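PDB 2Q35: CurF, which catalyses, through its ECH2 decarboxylase domain of the crotonase family, a decarboxylation step in polyketide chain beta-branching. Local coordinates for the interface of chains A and B. Sequence-based numbering; all coordinates share one arbitrary frame. Chains: chain A/B, CurF.

Contact 1: the interface of chains A and B. Residues chain A 134, 139, 143, 152, 155-156, 222; chain B 203, 206-207, 210.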
ATOM      1  N   PRO A 134      -4.313 -21.083  -3.409  1.00 13.61           N
ATOM      2  CA  PRO A 134      -3.069 -20.829  -4.175  1.00 12.98           C
ATOM      3  C   PRO A 134      -1.817 -21.565  -3.694  1.00 13.72           C
ATOM      4  O   PRO A 134      -1.790 -22.135  -2.595  1.00 13.72           O
ATOM      5  CB  PRO A 134      -2.851 -19.309  -4.016  1.00 13.85           C
ATOM      6  CG  PRO A 134      -4.204 -18.774  -3.656  1.00 14.14           C
ATOM      7  CD  PRO A 134      -4.867 -19.842  -2.819  1.00 14.48           C
ATOM      8  N   SER A 139      -0.424 -14.997  -2.007  1.00 16.19           N
ATOM      9  CA  SER A 139      -0.972 -13.922  -1.194  1.00 17.71           C
ATOM     10  C   SER A 139       0.126 -12.928  -0.790  1.00 17.92           C
ATOM     11  O   SER A 139      -0.076 -11.715  -0.838  1.00 17.67           O
ATOM     12  CB  SER A 139      -1.744 -14.471   0.006  1.00 17.65           C
ATOM     13  OG  SER A 139      -0.908 -14.947   1.042  1.00 22.00           O
ATOM     14  N   ARG A 143      -0.334  -9.188  -2.525  1.00 18.48           N
ATOM     15  CA  ARG A 143      -0.627  -8.098  -1.599  1.00 19.74           C
ATOM     16  C   ARG A 143       0.481  -7.058  -1.635  1.00 21.11           C
ATOM     17  O   ARG A 143       0.205  -5.859  -1.622  1.00 22.47           O
ATOM     18  CB  ARG A 143      -0.883  -8.608  -0.174  1.00 20.49           C
ATOM     19  CG  ARG A 143      -2.133  -9.457  -0.127  1.00 22.54           C
ATOM     20  CD  ARG A 143      -2.791  -9.526   1.225  1.00 33.74           C
ATOM     21  NE  ARG A 143      -2.212 -10.554   2.078  1.00 34.35           N
ATOM     22  CZ  ARG A 143      -2.806 -11.010   3.181  1.00 32.56           C
ATOM     23  NH1 ARG A 143      -3.990 -10.533   3.539  1.00 33.79           N
ATOM     24  NH2 ARG A 143      -2.219 -11.939   3.926  1.00 36.46           N
ATOM     25  N   GLN A 152      -6.955  -9.421  -2.928  1.00 17.57           N
ATOM     26  CA  GLN A 152      -8.116 -10.106  -2.322  1.00 18.19           C
ATOM     27  C   GLN A 152      -9.119 -10.563  -3.389  1.00 16.66           C
ATOM     28  O   GLN A 152      -9.537 -11.727  -3.452  1.00 15.88           O
ATOM     29  CB  GLN A 152      -8.818  -9.119  -1.382  1.00 21.14           C
ATOM     30  CG  GLN A 152      -9.753  -9.715  -0.399  1.00 26.67           C
ATOM     31  CD  GLN A 152      -9.090 -10.020   0.923  1.00 28.89           C
ATOM     32  OE1 GLN A 152      -7.875 -10.200   1.002  1.00 33.00           O
ATOM     33  NE2 GLN A 152      -9.884 -10.081   1.963  1.00 28.08           N
ATOM     34  N   ILE A 155      -7.712 -13.223  -5.954  1.00 13.46           N
ATOM     35  CA  ILE A 155      -7.467 -14.543  -5.338  1.00 14.25           C
ATOM     36  C   ILE A 155      -8.797 -15.240  -5.009  1.00 13.47           C
ATOM     37  O   ILE A 155      -9.004 -16.407  -5.348  1.00 13.46           O
ATOM     38  CB  ILE A 155      -6.571 -14.414  -4.081  1.00 14.82           C
ATOM     39  CG1 ILE A 155      -5.189 -13.894  -4.486  1.00 16.65           C
ATOM     40  CG2 ILE A 155      -6.404 -15.759  -3.373  1.00 17.58           C
ATOM     41  CD1 ILE A 155      -4.270 -13.566  -3.304  1.00 16.11           C
ATOM     42  N   TYR A 156      -9.731 -14.529  -4.376  1.00 12.54           N
ATOM     43  CA  TYR A 156     -11.016 -15.162  -4.058  1.00 13.32           C
ATOM     44  C   TYR A 156     -11.838 -15.598  -5.255  1.00 14.00           C
ATOM     45  O   TYR A 156     -12.472 -16.662  -5.202  1.00 16.03           O
ATOM     46  CB  TYR A 156     -11.891 -14.250  -3.206  1.00 12.28           C
ATOM     47  CG  TYR A 156     -11.710 -14.335  -1.709  1.00 14.07           C
ATOM     48  CD1 TYR A 156     -12.401 -15.296  -0.961  1.00 13.29           C
ATOM     49  CD2 TYR A 156     -10.908 -13.420  -1.034  1.00 12.96           C
ATOM     50  CE1 TYR A 156     -12.276 -15.364   0.456  1.00 11.59           C
ATOM     51  CE2 TYR A 156     -10.785 -13.463   0.366  1.00 11.56           C
ATOM     52  CZ  TYR A 156     -11.474 -14.436   1.099  1.00 13.31           C
ATOM     53  OH  TYR A 156     -11.383 -14.505   2.467  1.00 15.13           O
ATOM     54  N   GLU A 222       1.193 -21.905   2.175  1.00 15.38           N
ATOM     55  CA  GLU A 222       0.297 -22.073   1.039  1.00 15.31           C
ATOM     56  C   GLU A 222       0.294 -23.530   0.565  1.00 15.67           C
ATOM     57  O   GLU A 222      -0.773 -24.096   0.294  1.00 16.82           O
ATOM     58  CB  GLU A 222       0.656 -21.106  -0.100  1.00 15.47           C
ATOM     59  CG  GLU A 222       0.280 -19.660   0.225  1.00 14.19           C
ATOM     60  CD  GLU A 222       0.155 -18.803  -1.031  1.00 15.42           C
ATOM     61  OE1 GLU A 222       0.627 -19.272  -2.094  1.00 16.23           O
ATOM     62  OE2 GLU A 222      -0.422 -17.698  -0.917  1.00 15.70           O
TER
ATOM     63  N   LEU B 203      -8.970 -20.229   2.818  1.00 10.08           N
ATOM     64  CA  LEU B 203      -8.333 -19.060   2.252  1.00 10.04           C
ATOM     65  C   LEU B 203      -8.486 -17.866   3.176  1.00 10.92           C
ATOM     66  O   LEU B 203      -7.526 -17.139   3.402  1.00 11.74           O
ATOM     67  CB  LEU B 203      -8.957 -18.738   0.868  1.00  8.77           C
ATOM     68  CG  LEU B 203      -8.331 -17.531   0.168  1.00 10.57           C
ATOM     69  CD1 LEU B 203      -6.854 -17.752  -0.112  1.00 12.00           C
ATOM     70  CD2 LEU B 203      -9.113 -17.240  -1.169  1.00 12.29           C
ATOM     71  N   HIS B 206      -6.159 -17.983   6.108  1.00 10.02           N
ATOM     72  CA  HIS B 206      -4.810 -17.672   5.657  1.00 11.18           C
ATOM     73  C   HIS B 206      -4.611 -16.168   5.415  1.00 11.86           C
ATOM     74  O   HIS B 206      -3.671 -15.572   5.955  1.00 12.32           O
ATOM     75  CB  HIS B 206      -4.517 -18.486   4.398  1.00 11.11           C
ATOM     76  CG  HIS B 206      -3.208 -18.146   3.751  1.00 13.20           C
ATOM     77  ND1 HIS B 206      -1.998 -18.520   4.286  1.00 13.84           N
ATOM     78  CD2 HIS B 206      -2.928 -17.462   2.616  1.00 16.34           C
ATOM     79  CE1 HIS B 206      -1.020 -18.070   3.513  1.00 15.29           C
ATOM     80  NE2 HIS B 206      -1.559 -17.439   2.485  1.00 18.17           N
ATOM     81  N   LEU B 207      -5.514 -15.551   4.647  1.00 12.42           N
ATOM     82  CA  LEU B 207      -5.396 -14.133   4.311  1.00 13.06           C
ATOM     83  C   LEU B 207      -5.525 -13.201   5.523  1.00 13.27           C
ATOM     84  O   LEU B 207      -4.954 -12.104   5.531  1.00 14.94           O
ATOM     85  CB  LEU B 207      -6.440 -13.734   3.259  1.00 12.08           C
ATOM     86  CG  LEU B 207      -6.251 -14.385   1.892  1.00 11.01           C
ATOM     87  CD1 LEU B 207      -7.425 -14.080   0.968  1.00 15.05           C
ATOM     88  CD2 LEU B 207      -4.962 -13.902   1.250  1.00 13.73           C
ATOM     89  N   ASP B 210      -2.283 -12.306   9.298  1.00 14.07           N
ATOM     90  CA  ASP B 210      -1.343 -11.257   9.718  1.00 14.34           C
ATOM     91  C   ASP B 210      -2.044 -10.150  10.511  1.00 14.03           C
ATOM     92  O   ASP B 210      -1.556  -9.720  11.561  1.00 13.45           O
ATOM     93  CB  ASP B 210      -0.587 -10.677   8.519  1.00 14.58           C
ATOM     94  CG  ASP B 210       0.457 -11.644   7.945  1.00 22.76           C
ATOM     95  OD1 ASP B 210       0.861 -12.623   8.629  1.00 23.64           O
ATOM     96  OD2 ASP B 210       0.888 -11.406   6.796  1.00 25.23           O
TER
HETATM   97  O   HOH W   1      -2.130 -13.003   6.514  1.00 34.62           O

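Contact 2: the interface of chains A and B. Residues chain A 128, 131, 234-235, 238; chain B 194-196, 199.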
ATOM      1  N   MET A 128      -8.608 -20.566  -7.428  1.00 13.24           N
ATOM      2  CA  MET A 128      -9.939 -20.731  -6.842  1.00 13.65           C
ATOM      3  C   MET A 128     -11.040 -20.965  -7.879  1.00 15.67           C
ATOM      4  O   MET A 128     -12.140 -21.422  -7.533  1.00 17.55           O
ATOM      5  CB  MET A 128     -10.286 -19.563  -5.915  1.00 14.46           C
ATOM      6  CG  MET A 128      -9.438 -19.540  -4.617  1.00 13.41           C
ATOM      7  SD  MET A 128      -9.983 -20.790  -3.437  1.00 13.99           S
ATOM      8  CE  MET A 128     -11.354 -19.944  -2.663  1.00 12.88           C
ATOM      9  N   GLY A 131     -11.209 -24.321  -7.754  1.00 16.07           N
ATOM     10  CA  GLY A 131     -11.850 -24.632  -6.479  1.00 15.20           C
ATOM     11  C   GLY A 131     -10.889 -24.860  -5.335  1.00 13.52           C
ATOM     12  O   GLY A 131     -11.328 -25.273  -4.257  1.00 13.31           O
ATOM     13  N   GLU A 234     -14.647 -33.110  -5.240  1.00 22.93           N
ATOM     14  CA  GLU A 234     -15.249 -32.389  -6.379  1.00 22.65           C
ATOM     15  C   GLU A 234     -14.244 -31.689  -7.288  1.00 21.43           C
ATOM     16  O   GLU A 234     -14.606 -31.178  -8.362  1.00 20.60           O
ATOM     17  CB  GLU A 234     -16.233 -31.344  -5.846  1.00 24.46           C
ATOM     18  CG  GLU A 234     -15.515 -30.165  -5.167  1.00 28.82           C
ATOM     19  CD  GLU A 234     -16.317 -29.495  -4.072  1.00 39.45           C
ATOM     20  OE1 GLU A 234     -17.419 -28.967  -4.359  1.00 43.19           O
ATOM     21  OE2 GLU A 234     -15.821 -29.478  -2.923  1.00 38.18           O
ATOM     22  N   ILE A 235     -12.986 -31.637  -6.868  1.00 19.86           N
ATOM     23  CA  ILE A 235     -11.984 -30.864  -7.603  1.00 18.86           C
ATOM     24  C   ILE A 235     -11.686 -31.424  -9.002  1.00 18.90           C
ATOM     25  O   ILE A 235     -11.583 -30.656  -9.957  1.00 18.52           O
ATOM     26  CB  ILE A 235     -10.672 -30.675  -6.774  1.00 19.46           C
ATOM     27  CG1 ILE A 235     -10.962 -29.874  -5.498  1.00 16.99           C
ATOM     28  CG2 ILE A 235      -9.560 -30.015  -7.620  1.00 18.96           C
ATOM     29  CD1 ILE A 235     -11.584 -28.465  -5.741  1.00 15.49           C
ATOM     30  N   ARG A 238     -14.284 -30.246 -11.372  1.00 16.81           N
ATOM     31  CA  ARG A 238     -14.149 -28.814 -11.621  1.00 16.97           C
ATOM     32  C   ARG A 238     -13.044 -28.559 -12.648  1.00 16.83           C
ATOM     33  O   ARG A 238     -13.224 -27.746 -13.566  1.00 17.93           O
ATOM     34  CB  ARG A 238     -13.894 -28.048 -10.305  1.00 16.25           C
ATOM     35  CG  ARG A 238     -15.110 -27.988  -9.394  1.00 17.66           C
ATOM     36  CD  ARG A 238     -14.782 -27.264  -8.115  1.00 17.54           C
ATOM     37  NE  ARG A 238     -15.953 -26.709  -7.443  1.00 26.85           N
ATOM     38  CZ  ARG A 238     -16.277 -25.405  -7.417  1.00 18.54           C
ATOM     39  NH1 ARG A 238     -15.508 -24.498  -8.007  1.00 22.02           N
ATOM     40  NH2 ARG A 238     -17.350 -25.025  -6.758  1.00 27.60           N
TER
ATOM     41  N   LYS B 194     -18.976 -19.209  -5.937  1.00 10.32           N
ATOM     42  CA  LYS B 194     -18.729 -20.313  -6.889  1.00 11.38           C
ATOM     43  C   LYS B 194     -17.708 -21.338  -6.367  1.00 12.14           C
ATOM     44  O   LYS B 194     -17.660 -22.473  -6.858  1.00 13.95           O
ATOM     45  CB  LYS B 194     -18.293 -19.805  -8.268  1.00 12.60           C
ATOM     46  CG  LYS B 194     -19.411 -19.110  -9.024  1.00 14.73           C
ATOM     47  CD  LYS B 194     -18.986 -18.755 -10.447  1.00 19.55           C
ATOM     48  CE  LYS B 194     -20.082 -18.009 -11.166  1.00 29.60           C
ATOM     49  NZ  LYS B 194     -19.643 -17.615 -12.539  1.00 37.74           N
ATOM     50  N   SER B 195     -16.905 -20.938  -5.387  1.00 13.39           N
ATOM     51  CA  SER B 195     -15.883 -21.821  -4.807  1.00 13.33           C
ATOM     52  C   SER B 195     -16.463 -22.713  -3.724  1.00 13.81           C
ATOM     53  O   SER B 195     -17.445 -22.347  -3.075  1.00 13.31           O
ATOM     54  CB  SER B 195     -14.786 -20.975  -4.180  1.00 16.70           C
ATOM     55  OG  SER B 195     -14.051 -20.278  -5.167  1.00 22.87           O
ATOM     56  N   PRO B 196     -15.829 -23.873  -3.491  1.00 12.16           N
ATOM     57  CA  PRO B 196     -16.231 -24.750  -2.394  1.00 12.69           C
ATOM     58  C   PRO B 196     -16.079 -24.025  -1.060  1.00 12.28           C
ATOM     59  O   PRO B 196     -15.103 -23.267  -0.855  1.00 11.88           O
ATOM     60  CB  PRO B 196     -15.219 -25.905  -2.473  1.00 13.01           C
ATOM     61  CG  PRO B 196     -14.690 -25.887  -3.901  1.00 12.50           C
ATOM     62  CD  PRO B 196     -14.700 -24.426  -4.270  1.00 13.60           C
ATOM     63  N   SER B 199     -12.749 -24.348   0.776  1.00 10.51           N
ATOM     64  CA  SER B 199     -11.661 -23.539   0.222  1.00 10.48           C
ATOM     65  C   SER B 199     -11.805 -22.076   0.635  1.00 10.75           C
ATOM     66  O   SER B 199     -10.808 -21.395   0.927  1.00 10.82           O
ATOM     67  CB  SER B 199     -11.642 -23.663  -1.306  1.00  9.64           C
ATOM     68  OG  SER B 199     -11.329 -24.992  -1.705  1.00  9.41           O
TER
HETATM   69  O   HOH W   2     -14.698 -20.620  -7.929  1.00 34.16           O

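Contact 3: the interface of chains A and B. Residues chain A 139, 221-222, 225; chain B 202, 206.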
ATOM      1  N   SER A 139      -0.424 -14.997  -2.007  1.00 16.19           N
ATOM      2  CA  SER A 139      -0.972 -13.922  -1.194  1.00 17.71           C
ATOM      3  C   SER A 139       0.126 -12.928  -0.790  1.00 17.92           C
ATOM      4  O   SER A 139      -0.076 -11.715  -0.838  1.00 17.67           O
ATOM      5  CB  SER A 139      -1.744 -14.471   0.006  1.00 17.65           C
ATOM      6  OG  SER A 139      -0.908 -14.947   1.042  1.00 22.00           O
ATOM      7  N   LYS A 221       3.347 -22.466   3.949  1.00 15.87           N
ATOM      8  CA  LYS A 221       1.971 -22.350   4.455  1.00 16.77           C
ATOM      9  C   LYS A 221       0.943 -22.534   3.327  1.00 15.53           C
ATOM     10  O   LYS A 221      -0.066 -23.249   3.493  1.00 15.33           O
ATOM     11  CB  LYS A 221       1.748 -21.015   5.171  1.00 17.65           C
ATOM     12  CG  LYS A 221       2.457 -20.865   6.503  1.00 23.15           C
ATOM     13  CD  LYS A 221       2.085 -19.555   7.171  1.00 22.54           C
ATOM     14  CE  LYS A 221       2.753 -19.400   8.538  1.00 33.96           C
ATOM     15  NZ  LYS A 221       2.688 -17.979   9.012  1.00 37.52           N
ATOM     16  N   GLU A 222       1.193 -21.905   2.175  1.00 15.38           N
ATOM     17  CA  GLU A 222       0.297 -22.073   1.039  1.00 15.31           C
ATOM     18  C   GLU A 222       0.294 -23.530   0.565  1.00 15.67           C
ATOM     19  O   GLU A 222      -0.773 -24.096   0.294  1.00 16.82           O
ATOM     20  CB  GLU A 222       0.656 -21.106  -0.100  1.00 15.47           C
ATOM     21  CG  GLU A 222       0.280 -19.660   0.225  1.00 14.19           C
ATOM     22  CD  GLU A 222       0.155 -18.803  -1.031  1.00 15.42           C
ATOM     23  OE1 GLU A 222       0.627 -19.272  -2.094  1.00 16.23           O
ATOM     24  OE2 GLU A 222      -0.422 -17.698  -0.917  1.00 15.70           O
ATOM     25  N   ILE A 225      -1.994 -25.744   2.917  1.00 15.54           N
ATOM     26  CA  ILE A 225      -3.441 -25.502   2.795  1.00 15.60           C
ATOM     27  C   ILE A 225      -3.881 -26.024   1.429  1.00 16.34           C
ATOM     28  O   ILE A 225      -4.958 -26.626   1.280  1.00 16.41           O
ATOM     29  CB  ILE A 225      -3.758 -23.979   2.937  1.00 15.54           C
ATOM     30  CG1 ILE A 225      -3.333 -23.479   4.320  1.00 18.48           C
ATOM     31  CG2 ILE A 225      -5.254 -23.683   2.673  1.00 15.29           C
ATOM     32  CD1 ILE A 225      -3.110 -21.968   4.379  1.00 17.52           C
TER
ATOM     33  N   ALA B 202     -10.711 -21.818   4.358  1.00 10.45           N
ATOM     34  CA  ALA B 202      -9.253 -21.998   4.459  1.00 10.35           C
ATOM     35  C   ALA B 202      -8.506 -20.763   3.949  1.00 11.04           C
ATOM     36  O   ALA B 202      -7.560 -20.264   4.582  1.00 11.44           O
ATOM     37  CB  ALA B 202      -8.829 -23.225   3.715  1.00 10.92           C
ATOM     38  N   HIS B 206      -6.159 -17.983   6.108  1.00 10.02           N
ATOM     39  CA  HIS B 206      -4.810 -17.672   5.657  1.00 11.18           C
ATOM     40  C   HIS B 206      -4.611 -16.168   5.415  1.00 11.86           C
ATOM     41  O   HIS B 206      -3.671 -15.572   5.955  1.00 12.32           O
ATOM     42  CB  HIS B 206      -4.517 -18.486   4.398  1.00 11.11           C
ATOM     43  CG  HIS B 206      -3.208 -18.146   3.751  1.00 13.20           C
ATOM     44  ND1 HIS B 206      -1.998 -18.520   4.286  1.00 13.84           N
ATOM     45  CD2 HIS B 206      -2.928 -17.462   2.616  1.00 16.34           C
ATOM     46  CE1 HIS B 206      -1.020 -18.070   3.513  1.00 15.29           C
ATOM     47  NE2 HIS B 206      -1.559 -17.439   2.485  1.00 18.17           N
TER

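Contact 1: the interface of chains A and B
B:Leu203 and B:Leu207, on helix 197-230 of chain B, meet the ring of A:Tyr156 with different branches in a helix-packing patch of the A-B subunit interface. B:Leu203 CD2 lies over the centre of the ring, 3.9 Å from its centroid, in a CH-pi contact, and also packs on A:Ile155 CG2. Its CG stands anti to the backbone N (chi1 -179°), which carries both methyls into chain A. B:Leu207 instead slides past the tyrosine in the opposite direction, its CD1 reaching A:Tyr156 CE2 at 3.5 Å. The other branch, CD2, presses tightly on A:Ser139 CB at 3.5 Å and lies over the centre of the A:Arg143 guanidinium. That flat group takes a methyl on one face while its edge turns to the backbone of the same leucine: A:Arg143 NH1 donates in plane to B:Leu207 O at 2.7 Å, with a weaker bond from NH2. The imidazole NE2 of B:His206 hydrogen-bonds A:Ser139 OG. The A:Glu222 side chain crosses that of B:His206 at about a right angle, the carboxylate and imidazole planes 60° apart, and its OE2 accepts A:Ser139 N on the syn side. A water bridges to chain B, 2.8 Å from A:Arg143 NH2 and 2.9 Å from B:Asp210 N, and also reaches B:His206 O.

Contact 2: the interface of chains A and B
The pyrrolidine ring of B:Pro196, wedged among A:Gly131, A:Glu234 and A:Arg238, is the apolar centre of this edge of the A-B interface. Its CD lies 3.6 Å from A:Gly131 CA, an approach that the lack of a side chain may ease. From another quarter the arginine comes tip to tip with the proline, and B:Pro196 CD sits over the centre of the guanidinium, 3.7 Å from A:Arg238 CZ. A:Glu234 crosses the ring obliquely, its OE2 3.7 Å from B:Pro196 CB, a van der Waals contact of the carboxylate. Beside this core the bent A:Met128 side chain lays CE against B:Ser195 CB and SD against B:Ser199 CB. Outward, A:Arg238, extended from CG to NE (chi2 178°), brings NH2 to the backbone carbonyl B:Lys194 O at 2.6 Å. This bond is nearly straight (166° at H) and in the guanidinium plane, so the group packs by a face and bonds within its plane; NH1 adds a weak second bond to the same oxygen. An alanine in place of A:Arg238 would probably leave B:Lys194 O without this partner and strip a flat cover from B:Pro196. At the start of helix 197-230, the hydroxyl B:Ser199 OG donates to A:Gly131 O at 2.6 Å, tilted 24° from the carbonyl plane. A water bridges the chains at the rim, 2.7 Å from A:Met128 O and 2.9 Å from B:Ser195 OG.

Contact 3: the interface of chains A and B
A:Ser139 OG is held from both chains, by B:His206 NE2 at 3.0 Å and, weakly, by the carboxylate OE2 of A:Glu222, where a histidine inserts between helices across the A-B interface. The donor in the histidine bond is not settled by the geometry. With chi1 at 76° the hydroxyl takes the crowded position between its own backbone N and carbonyl carbon, and this turns it toward the imidazole. It approaches NE2 tilted to one side of the ring plane. The opposite side is packed by carbon from helix 197-230 of chain A: A:Glu222 CG lies on that side, just past the NE2 end, and A:Ile225 CD1 lies there near the CG-ND1 end, 3.6 Å from B:His206 ND1 and 3.8 Å from B:His206 CB. The ring is thus bonded at its far nitrogen and supported along one side, which should restrict its rotation. B:His206 CG is anti to the backbone N (chi1 174°), and the ring extends away from its own helix into chain A. A:Ile225 lies aslant to the imidazole and touches successive turns of the partner helix with its two branches. One turn earlier on the chain B helix, A:Ile225 CG2 rests 3.8 Å from the methyl CB of B:Ala202.

Contact 1 and contact 3 form one continuous patch, their C-alpha centres about 6 Å apart, and share A:Ser139, A:Glu222 and B:His206. The C-alpha centre of contact 2 lies about 15 Å from those of the other two. Helix 197-230 of chain B supplies residues to all three, and the loop just before it adds more to contact 2, so a single long helix and its approach run along the partner. Chain A uses the same helix differently, through its later part in contacts 1 and 3. Such unlike pairing of identical chains suits the deposited trimer, an arrangement common among crotonases and probably the biological assembly here.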